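Local coordinates for protein peroxinectin A (Dictyostelium discoideum, PDB 6ERC) that uses hydrogen peroxide, through its haem, to oxidise phenolic donors, and also oxidises iodide and thiocyanate as a secreted animal-type haem peroxidase, at residues A[73-76]-A[77-80]; A[268-271]-A[272-276]. All blocks are in the same frame, centred on the assembly; numbering follows the deposited sequence.

Both contacts are local, each made within a single helix of the haem peroxidase domain. Interaction 1 lies in helix 70-80, which runs beside the haem just ahead of the predicted proton acceptor H81; interaction 2 comes about 190 residues later, at the C-terminal end of the long helix 247-275. Their centres are about 13 Å apart, and the two helices pack together, in part through Y270. Its CD1 lies 3.6 Å from W75 CD1, its OH 3.4 Å from G76 CA, and its CD2 3.9 Å from L79 CD2. Interaction 1 supplies N73, G76, Q77 and I80 to the haem pocket, while interaction 2 reaches it with Y270 and otherwise closes its helix.

Interaction 1: residues A[73-76]-A[77-80]; sequences NMWG and QFLI. With HEM (protoporphyrin IX containing Fe), chain F.
W75 and F78 cross at an angle on one flank of an alpha helix, part of helix 70-80, one of the walls of the haem pocket in this animal haem peroxidase fold. The opposite flank belongs to the cofactor, and Q77 shows how. Its CB sits 3.5 Å from N73 O. From there the chain runs fully extended, with CG anti to the backbone N (chi1 -172°), which carries it out over the porphyrin. CG comes within 3.9 Å of HEM CHC, CD lies 3.6 Å from HEM C4B, and at the tip OE1 approaches HEM CHC while NE2 lies near HEM C3B. A long, flat-ended polar residue suits this place: its amide lies nearly flat over the macrocycle and still reaches N217 and E216, to which it makes weak hydrogen bonds.

With no side chain, G76, one turn from I80, lets its CA come to 3.8 Å from the vinyl carbon HEM CBC, which explains the fit of glycine here. I80 meets the haem methyl CMD with CG1 and CD1, an apolar match. N73 touches methyl CMC through its CB, while its ND2 bonds to E353.

Away from the haem, F78 CD2 stands over one face of the W75 ring, near its rim, with the ring planes inclined at 33°. Both rings touch I223 of helix 218-241, and W75 also packs on I262 and I265 of helix 247-275, its NE1 making a weak hydrogen bond to T266 OG1. Four i to i+4 backbone bonds run through the segment, ending with I80 N to G76 O at 3.0 Å.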
loop_
_atom_site.group_PDB
_atom_site.type_symbol
_atom_site.label_atom_id
_atom_site.label_comp_id
_atom_site.label_asym_id
_atom_site.label_seq_id
_atom_site.Cartn_x
_atom_site.Cartn_y
_atom_site.Cartn_z
ATOM N N ASN A 73 1.032 4.915 8.887
ATOM C CA ASN A 73 1.416 4.612 7.515
ATOM C C ASN A 73 1.855 3.164 7.354
ATOM O O ASN A 73 1.813 2.639 6.236
ATOM C CB ASN A 73 2.514 5.576 7.034
ATOM C CG ASN A 73 3.898 5.209 7.527
ATOM O OD1 ASN A 73 4.467 4.188 7.134
ATOM N ND2 ASN A 73 4.471 6.072 8.358
ATOM N N MET A 74 2.250 2.501 8.442
ATOM C CA MET A 74 2.483 1.062 8.375
ATOM C C MET A 74 1.191 0.314 8.071
ATOM O O MET A 74 1.198 -0.675 7.329
ATOM C CB MET A 74 3.100 0.569 9.682
ATOM C CG MET A 74 4.550 0.981 9.867
ATOM S SD MET A 74 5.641 0.285 8.605
ATOM C CE MET A 74 7.213 0.968 9.116
ATOM N N TRP A 75 0.067 0.773 8.626
ATOM C CA TRP A 75 -1.209 0.160 8.278
ATOM C C TRP A 75 -1.617 0.519 6.857
ATOM O O TRP A 75 -2.163 -0.322 6.133
ATOM C CB TRP A 75 -2.302 0.583 9.256
ATOM C CG TRP A 75 -3.558 -0.190 9.031
ATOM C CD1 TRP A 75 -4.668 0.220 8.353
ATOM C CD2 TRP A 75 -3.823 -1.528 9.461
ATOM N NE1 TRP A 75 -5.613 -0.778 8.343
ATOM C CE2 TRP A 75 -5.116 -1.862 9.017
ATOM C CE3 TRP A 75 -3.091 -2.474 10.184
ATOM C CZ2 TRP A 75 -5.695 -3.102 9.275
ATOM C CZ3 TRP A 75 -3.669 -3.704 10.438
ATOM C CH2 TRP A 75 -4.957 -4.008 9.984
ATOM N N GLY A 76 -1.375 1.765 6.449
ATOM C CA GLY A 76 -1.663 2.151 5.076
ATOM C C GLY A 76 -0.937 1.276 4.075
ATOM O O GLY A 76 -1.530 0.784 3.113
ATOM N N GLN A 77 0.362 1.064 4.293
ATOM C CA GLN A 77 1.121 0.181 3.417
ATOM C C GLN A 77 0.614 -1.251 3.523
ATOM O O GLN A 77 0.552 -1.974 2.521
ATOM C CB GLN A 77 2.607 0.256 3.762
ATOM C CG GLN A 77 3.508 -0.477 2.785
ATOM C CD GLN A 77 4.968 -0.403 3.181
ATOM O OE1 GLN A 77 5.316 0.190 4.206
ATOM N NE2 GLN A 77 5.833 -1.004 2.369
ATOM N N PHE A 78 0.248 -1.676 4.733
ATOM C CA PHE A 78 -0.351 -2.993 4.911
ATOM C C PHE A 78 -1.707 -3.082 4.226
ATOM O O PHE A 78 -2.068 -4.141 3.702
ATOM C CB PHE A 78 -0.485 -3.300 6.403
ATOM C CG PHE A 78 -1.021 -4.668 6.694
ATOM C CD1 PHE A 78 -0.171 -5.759 6.759
ATOM C CD2 PHE A 78 -2.373 -4.866 6.907
ATOM C CE1 PHE A 78 -0.660 -7.016 7.027
ATOM C CE2 PHE A 78 -2.866 -6.121 7.173
ATOM C CZ PHE A 78 -2.007 -7.198 7.236
ATOM N N LEU A 79 -2.460 -1.981 4.207
ATOM C CA LEU A 79 -3.786 -1.991 3.602
ATOM C C LEU A 79 -3.706 -2.125 2.085
ATOM O O LEU A 79 -4.458 -2.899 1.485
ATOM C CB LEU A 79 -4.540 -0.721 3.992
ATOM C CG LEU A 79 -5.921 -0.508 3.368
ATOM C CD1 LEU A 79 -6.822 -1.718 3.566
ATOM C CD2 LEU A 79 -6.563 0.737 3.967
ATOM N N ILE A 80 -2.808 -1.371 1.441
ATOM C CA ILE A 80 -2.734 -1.425 -0.017
ATOM C C ILE A 80 -2.283 -2.802 -0.481
ATOM O O ILE A 80 -2.708 -3.277 -1.542
ATOM C CB ILE A 80 -1.810 -0.320 -0.571
ATOM C CG1 ILE A 80 -1.862 -0.312 -2.100
ATOM C CG2 ILE A 80 -0.377 -0.510 -0.099
ATOM C CD1 ILE A 80 -3.176 0.199 -2.657
HETATM C CHA HEM F . 3.896 1.138 -4.361
HETATM C CHB HEM F . 7.761 1.119 -1.456
HETATM C CHC HEM F . 5.054 2.998 2.123
HETATM C CHD HEM F . 1.257 3.235 -0.875
HETATM C C1A HEM F . 5.185 1.031 -3.902
HETATM C C2A HEM F . 6.335 0.671 -4.693
HETATM C C3A HEM F . 7.409 0.665 -3.899
HETATM C C4A HEM F . 6.966 1.019 -2.569
HETATM C CMA HEM F . 8.864 0.336 -4.299
HETATM C CAA HEM F . 6.290 0.368 -6.200
HETATM C CBA HEM F . 7.037 1.496 -6.897
HETATM C CGA HEM F . 6.578 1.607 -8.328
HETATM O O1A HEM F . 5.380 1.912 -8.561
HETATM O O2A HEM F . 7.417 1.402 -9.241
HETATM C C1B HEM F . 7.351 1.606 -0.238
HETATM C C2B HEM F . 8.186 1.709 0.932
HETATM C C3B HEM F . 7.444 2.223 1.928
HETATM C C4B HEM F . 6.111 2.464 1.411
HETATM C CMB HEM F . 9.664 1.269 0.940
HETATM C CAB HEM F . 7.840 2.549 3.386
HETATM C CBB HEM F . 9.085 2.412 3.855
HETATM C C1C HEM F . 3.790 3.239 1.630
HETATM C C2C HEM F . 2.674 3.815 2.361
HETATM C C3C HEM F . 1.617 3.877 1.522
HETATM C C4C HEM F . 2.047 3.342 0.249
HETATM C CMC HEM F . 2.804 4.249 3.836
HETATM C CAC HEM F . 0.162 4.385 1.699
HETATM C CBC HEM F . -0.363 4.885 2.820
HETATM C C1D HEM F . 1.628 2.649 -2.060
HETATM C C2D HEM F . 0.760 2.392 -3.186
HETATM C C3D HEM F . 1.498 1.824 -4.145
HETATM C C4D HEM F . 2.848 1.683 -3.658
HETATM C CMD HEM F . -0.738 2.754 -3.244
HETATM C CAD HEM F . 1.034 1.342 -5.530
HETATM C CBD HEM F . 0.370 -0.010 -5.287
HETATM C CGD HEM F . 0.595 -0.946 -6.450
HETATM O O1D HEM F . 1.661 -1.614 -6.480
HETATM O O2D HEM F . -0.282 -1.042 -7.346
HETATM N NA HEM F . 5.606 1.236 -2.606
HETATM N NB HEM F . 6.092 2.073 0.085
HETATM N NC HEM F . 3.368 2.962 0.347
HETATM N ND HEM F . 2.894 2.203 -2.383
HETATM FE FE HEM F . 4.456 2.088 -1.147
#

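Interaction 2: residues A[268-271]-A[272-276]; sequences DEYL and PTTLG
T273 and T274 each turn a hydroxyl back onto the preceding turn of their helix, and P272 sits just before them, at a kink near the C-terminal end of helix 247-275. Proline has no N-H to give, so the usual bond from residue 272 to D268 O is missing; instead the ring packs CG 3.4 Å from that oxygen. Its CD lies beside L271 CB.

The carbonyls that follow are well supplied. E269 O accepts from both T273 N (3.2 Å) and T273 OG1 (2.9 Å), which arrive from opposite faces of the carbonyl plane. T273 can do this because its OG1 lies beside its own backbone N (chi1 -62°), pointing back along the helix. Y270 O is likewise shared: T274 N reaches it in the carbonyl plane at 2.9 Å, whereas T274 OG1 comes from above that plane at 3.1 Å, with T273 N adding a weak bond. L271 O is satisfied by L275 N at 2.7 Å, in an almost straight bond (N-H...O 173°) that enters nearly along the C=O axis. Threonine suits both places, since its short hydroxyl meets a carbonyl one turn back, and both side chains also touch F72 of helix 70-80. The carboxylate of E269 turns away to bond F490 N.

Y270 projects from this turn into the haem pocket, stacked on F72. L271 and L275 supply apolar bulk against helix 452-467, meeting F462 and the tyrosines Y455 and Y459 respectively. G276 leaves the helix with positive phi (84°), a conformation that glycine takes without strain. Besides its bond to Y270 O, T274 OG1 hangs over one face of the Y270 ring, 3.6 Å from CE2.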
loop_
_atom_site.group_PDB
_atom_site.type_symbol
_atom_site.label_atom_id
_atom_site.label_comp_id
_atom_site.label_asym_id
_atom_site.label_seq_id
_atom_site.Cartn_x
_atom_site.Cartn_y
_atom_site.Cartn_z
ATOM N N ASP A 268 -13.094 1.769 10.749
ATOM C CA ASP A 268 -13.417 2.404 12.021
ATOM C C ASP A 268 -12.285 3.263 12.562
ATOM O O ASP A 268 -12.548 4.216 13.303
ATOM C CB ASP A 268 -13.787 1.352 13.074
ATOM C CG ASP A 268 -15.185 0.789 12.878
ATOM O OD1 ASP A 268 -15.867 1.190 11.911
ATOM O OD2 ASP A 268 -15.604 -0.052 13.702
ATOM N N GLU A 269 -11.039 2.959 12.203
ATOM C CA GLU A 269 -9.884 3.695 12.699
ATOM C C GLU A 269 -9.105 4.389 11.593
ATOM O O GLU A 269 -8.890 5.604 11.665
ATOM C CB GLU A 269 -8.954 2.749 13.477
ATOM C CG GLU A 269 -9.528 2.271 14.796
ATOM C CD GLU A 269 -8.580 1.356 15.548
ATOM O OE1 GLU A 269 -8.495 0.160 15.195
ATOM O OE2 GLU A 269 -7.912 1.835 16.489
ATOM N N TYR A 270 -8.682 3.656 10.561
ATOM C CA TYR A 270 -7.770 4.222 9.570
ATOM C C TYR A 270 -8.444 5.319 8.756
ATOM O O TYR A 270 -7.952 6.451 8.688
ATOM C CB TYR A 270 -7.242 3.117 8.650
ATOM C CG TYR A 270 -6.242 3.617 7.632
ATOM C CD1 TYR A 270 -4.914 3.829 7.982
ATOM C CD2 TYR A 270 -6.625 3.882 6.326
ATOM C CE1 TYR A 270 -3.999 4.288 7.059
ATOM C CE2 TYR A 270 -5.714 4.343 5.395
ATOM C CZ TYR A 270 -4.404 4.543 5.769
ATOM O OH TYR A 270 -3.492 5.003 4.851
ATOM N N LEU A 271 -9.571 5.005 8.126
ATOM C CA LEU A 271 -10.201 5.948 7.214
ATOM C C LEU A 271 -10.732 7.168 7.960
ATOM O O LEU A 271 -10.559 8.296 7.483
ATOM C CB LEU A 271 -11.316 5.262 6.424
ATOM C CG LEU A 271 -10.851 4.158 5.473
ATOM C CD1 LEU A 271 -12.046 3.481 4.818
ATOM C CD2 LEU A 271 -9.902 4.703 4.409
ATOM N N PRO A 272 -11.382 7.008 9.115
ATOM C CA PRO A 272 -11.757 8.203 9.888
ATOM C C PRO A 272 -10.576 9.099 10.211
ATOM O O PRO A 272 -10.751 10.318 10.328
ATOM C CB PRO A 272 -12.389 7.612 11.152
ATOM C CG PRO A 272 -12.943 6.314 10.699
ATOM C CD PRO A 272 -11.960 5.783 9.700
ATOM N N THR A 273 -9.375 8.535 10.357
ATOM C CA THR A 273 -8.187 9.361 10.550
ATOM C C THR A 273 -7.765 10.033 9.247
ATOM O O THR A 273 -7.409 11.217 9.240
ATOM C CB THR A 273 -7.042 8.510 11.107
ATOM O OG1 THR A 273 -7.411 7.992 12.392
ATOM C CG2 THR A 273 -5.765 9.333 11.246
ATOM N N THR A 274 -7.802 9.295 8.136
ATOM C CA THR A 274 -7.358 9.844 6.859
ATOM C C THR A 274 -8.326 10.902 6.344
ATOM O O THR A 274 -7.908 11.978 5.898
ATOM C CB THR A 274 -7.214 8.721 5.832
ATOM O OG1 THR A 274 -6.332 7.713 6.343
ATOM C CG2 THR A 274 -6.657 9.259 4.524
ATOM N N LEU A 275 -9.623 10.612 6.391
ATOM C CA LEU A 275 -10.646 11.471 5.811
ATOM C C LEU A 275 -11.427 12.262 6.851
ATOM O O LEU A 275 -12.365 12.976 6.485
ATOM C CB LEU A 275 -11.619 10.629 4.982
ATOM C CG LEU A 275 -10.988 9.673 3.968
ATOM C CD1 LEU A 275 -12.066 8.845 3.285
ATOM C CD2 LEU A 275 -10.156 10.426 2.934
ATOM N N GLY A 276 -11.074 12.152 8.131
ATOM C CA GLY A 276 -11.789 12.827 9.190
ATOM C C GLY A 276 -13.015 12.083 9.684
ATOM O O GLY A 276 -13.357 12.186 10.865
#